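Local coordinates for B12-binding domain-containing protein (Kitasatospora setae, PDB 6WTF) that probably methylates C2 of tryptophan as a cobalamin-dependent radical SAM enzyme carrying a [4Fe-4S] cluster, at residues A[307-312]-A[328-333]. Residues are numbered along the deposited sequence; the frame is centred on the assembly and turned at random.
Sequences VYCQPS and RGVNVG. With TRP (tryptophan), chain F; SA8 (S-5'-azamethionine-5'-deoxyadenosine), chain E.
With CG of Y308 anti to its own carbonyl carbon (chi1 -86°) and CG of N331 anti to its backbone N (chi1 179°), the two side chains run side by side on one face of neighbouring parallel strands. These strands are the two arms of a β-α-β crossover through helix 316-325 in the radical SAM core. The N331 amide stands almost perpendicular to the tyrosine ring, at 89°, its CG 3.6 Å from Y308 CE1 near the ring plane. Over one ring face lies CB of the SAM analogue, while Y308 OH donates a hydrogen bond to carboxylate O of the bound tryptophan, whose 2.4 Å length is doubtfully short. A phenylalanine here would probably leave that carboxylate oxygen without the Y308 hydroxyl. N331 ND2 is hydrogen-bonded to E377 and lies 3.1 Å from OXT of the bound tryptophan. On the reverse face V307, C309, V330 and V332 form an apolar layer, V307 CG2 meeting V330 CG2 at 3.7 Å. Beyond the strand end, Q310 OE1 accepts from K346 and also bonds Y354 OH. Q310 NE2 donates to a water at 2.8 Å, which returns a weak bond to G333 O.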
loop_
_atom_site.group_PDB
_atom_site.type_symbol
_atom_site.label_atom_id
_atom_site.label_comp_id
_atom_site.label_asym_id
_atom_site.label_seq_id
_atom_site.Cartn_x
_atom_site.Cartn_y
_atom_site.Cartn_z
ATOM N N VAL A 307 6.882 -0.028 11.858
ATOM C CA VAL A 307 6.945 -1.252 11.072
ATOM C C VAL A 307 5.580 -1.924 10.975
ATOM O O VAL A 307 4.665 -1.664 11.763
ATOM C CB VAL A 307 7.977 -2.251 11.647
ATOM C CG1 VAL A 307 9.376 -1.661 11.610
ATOM C CG2 VAL A 307 7.598 -2.649 13.070
ATOM N N TYR A 308 5.457 -2.789 9.970
ATOM C CA TYR A 308 4.371 -3.751 9.839
ATOM C C TYR A 308 4.869 -5.124 10.270
ATOM O O TYR A 308 6.002 -5.502 9.963
ATOM C CB TYR A 308 3.863 -3.838 8.396
ATOM C CG TYR A 308 2.801 -2.831 8.009
ATOM C CD1 TYR A 308 1.767 -2.502 8.877
ATOM C CD2 TYR A 308 2.830 -2.219 6.762
ATOM C CE1 TYR A 308 0.793 -1.580 8.509
ATOM C CE2 TYR A 308 1.869 -1.301 6.389
ATOM C CZ TYR A 308 0.855 -0.984 7.262
ATOM O OH TYR A 308 -0.099 -0.070 6.878
ATOM N N CYS A 309 4.032 -5.863 10.990
ATOM C CA CYS A 309 4.385 -7.218 11.382
ATOM C C CYS A 309 3.166 -8.127 11.308
ATOM O O CYS A 309 2.021 -7.676 11.398
ATOM C CB CYS A 309 4.976 -7.277 12.805
ATOM S SG CYS A 309 6.741 -6.841 12.937
ATOM N N GLN A 310 3.435 -9.406 11.116
ATOM C CA GLN A 310 2.489 -10.471 11.388
ATOM C C GLN A 310 2.736 -10.994 12.795
ATOM O O GLN A 310 3.814 -10.781 13.359
ATOM C CB GLN A 310 2.644 -11.591 10.361
ATOM C CG GLN A 310 2.028 -11.267 9.023
ATOM C CD GLN A 310 0.529 -11.100 9.114
ATOM O OE1 GLN A 310 -0.201 -12.063 9.358
ATOM N NE2 GLN A 310 0.060 -9.878 8.930
ATOM N N PRO A 311 1.747 -11.660 13.406
ATOM C CA PRO A 311 1.922 -12.099 14.801
ATOM C C PRO A 311 3.105 -13.027 15.002
ATOM O O PRO A 311 3.652 -13.082 16.110
ATOM C CB PRO A 311 0.594 -12.792 15.117
ATOM C CG PRO A 311 -0.386 -12.142 14.184
ATOM C CD PRO A 311 0.387 -11.945 12.914
ATOM N N SER A 312 3.523 -13.753 13.968
ATOM C CA SER A 312 4.683 -14.617 14.045
ATOM C C SER A 312 5.507 -14.436 12.779
ATOM O O SER A 312 4.938 -14.195 11.704
ATOM C CB SER A 312 4.269 -16.086 14.206
ATOM O OG SER A 312 5.396 -16.939 14.227
ATOM N N ARG A 328 9.648 2.403 17.351
ATOM C CA ARG A 328 8.711 3.152 18.169
ATOM C C ARG A 328 7.310 2.567 18.169
ATOM O O ARG A 328 6.569 2.781 19.131
ATOM C CB ARG A 328 8.641 4.600 17.671
ATOM C CG ARG A 328 8.341 5.626 18.728
ATOM C CD ARG A 328 9.539 5.844 19.640
ATOM N NE ARG A 328 9.330 7.016 20.477
ATOM C CZ ARG A 328 10.306 7.704 21.058
ATOM N NH1 ARG A 328 11.572 7.337 20.896
ATOM N NH2 ARG A 328 10.013 8.765 21.794
ATOM N N GLY A 329 6.936 1.830 17.126
ATOM C CA GLY A 329 5.612 1.245 17.059
ATOM C C GLY A 329 5.574 0.063 16.120
ATOM O O GLY A 329 6.343 -0.017 15.157
ATOM N N VAL A 330 4.661 -0.862 16.405
ATOM C CA VAL A 330 4.432 -2.038 15.577
ATOM C C VAL A 330 2.943 -2.127 15.278
ATOM O O VAL A 330 2.117 -2.090 16.195
ATOM C CB VAL A 330 4.917 -3.330 16.265
ATOM C CG1 VAL A 330 4.569 -4.550 15.412
ATOM C CG2 VAL A 330 6.413 -3.267 16.541
ATOM N N ASN A 331 2.605 -2.216 13.998
ATOM C CA ASN A 331 1.256 -2.544 13.558
ATOM C C ASN A 331 1.244 -4.023 13.196
ATOM O O ASN A 331 2.003 -4.452 12.319
ATOM C CB ASN A 331 0.841 -1.676 12.367
ATOM C CG ASN A 331 -0.556 -1.993 11.858
ATOM O OD1 ASN A 331 -0.847 -3.122 11.469
ATOM N ND2 ASN A 331 -1.425 -0.990 11.851
ATOM N N VAL A 332 0.411 -4.800 13.889
ATOM C CA VAL A 332 0.324 -6.244 13.694
ATOM C C VAL A 332 -1.037 -6.579 13.093
ATOM O O VAL A 332 -2.085 -6.232 13.656
ATOM C CB VAL A 332 0.570 -7.017 15.002
ATOM C CG1 VAL A 332 -0.386 -6.572 16.105
ATOM C CG2 VAL A 332 0.454 -8.514 14.756
ATOM N N GLY A 333 -1.017 -7.252 11.947
ATOM C CA GLY A 333 -2.242 -7.670 11.298
ATOM C C GLY A 333 -2.753 -8.993 11.829
ATOM O O GLY A 333 -2.776 -9.995 11.107
HETATM N N TRP F . -4.656 0.186 8.975
HETATM C CA TRP F . -3.478 0.525 8.184
HETATM C C TRP F . -2.373 1.051 9.090
HETATM O O TRP F . -1.213 1.156 8.683
HETATM C CB TRP F . -3.818 1.561 7.106
HETATM C CG TRP F . -5.030 1.204 6.292
HETATM C CD1 TRP F . -6.279 1.730 6.415
HETATM C CD2 TRP F . -5.104 0.237 5.234
HETATM N NE1 TRP F . -7.129 1.155 5.501
HETATM C CE2 TRP F . -6.433 0.234 4.763
HETATM C CE3 TRP F . -4.176 -0.625 4.640
HETATM C CZ2 TRP F . -6.861 -0.599 3.731
HETATM C CZ3 TRP F . -4.604 -1.452 3.608
HETATM C CH2 TRP F . -5.934 -1.430 3.165
HETATM O OXT TRP F . -2.629 1.383 10.252
HETATM N N SA8 E . 1.417 -5.191 4.229
HETATM C CA SA8 E . 0.039 -5.206 4.751
HETATM C C SA8 E . -0.765 -4.062 4.147
HETATM O O SA8 E . -2.011 -4.371 3.970
HETATM O OXT SA8 E . -0.276 -2.978 3.863
HETATM C CB SA8 E . 0.002 -5.129 6.311
HETATM C CG SA8 E . -1.243 -5.785 6.890
HETATM N ND SA8 E . -2.457 -4.978 6.747
HETATM C CE SA8 E . -2.306 -3.689 7.431
HETATM C "C5'" SA8 E . -3.651 -5.720 7.141
HETATM C "C4'" SA8 E . -4.921 -4.893 7.069
HETATM O "O4'" SA8 E . -5.057 -4.321 5.751
HETATM C "C3'" SA8 E . -6.185 -5.722 7.235
HETATM O "O3'" SA8 E . -6.468 -5.962 8.609
HETATM C "C2'" SA8 E . -7.238 -4.824 6.579
HETATM O "O2'" SA8 E . -7.719 -3.843 7.490
HETATM C "C1'" SA8 E . -6.434 -4.157 5.448
HETATM N N9 SA8 E . -6.687 -4.710 4.121
HETATM C C8 SA8 E . -5.784 -5.313 3.284
HETATM N N7 SA8 E . -6.302 -5.738 2.156
HETATM C C5 SA8 E . -7.641 -5.388 2.256
HETATM C C6 SA8 E . -8.736 -5.551 1.383
HETATM N N6 SA8 E . -8.664 -6.183 0.204
HETATM N N1 SA8 E . -9.931 -5.055 1.775
HETATM C C2 SA8 E . -10.019 -4.454 2.965
HETATM N N3 SA8 E . -9.062 -4.256 3.876
HETATM C C4 SA8 E . -7.890 -4.748 3.460
HETATM O O HOH W 1 -2.412 -8.859 7.983
#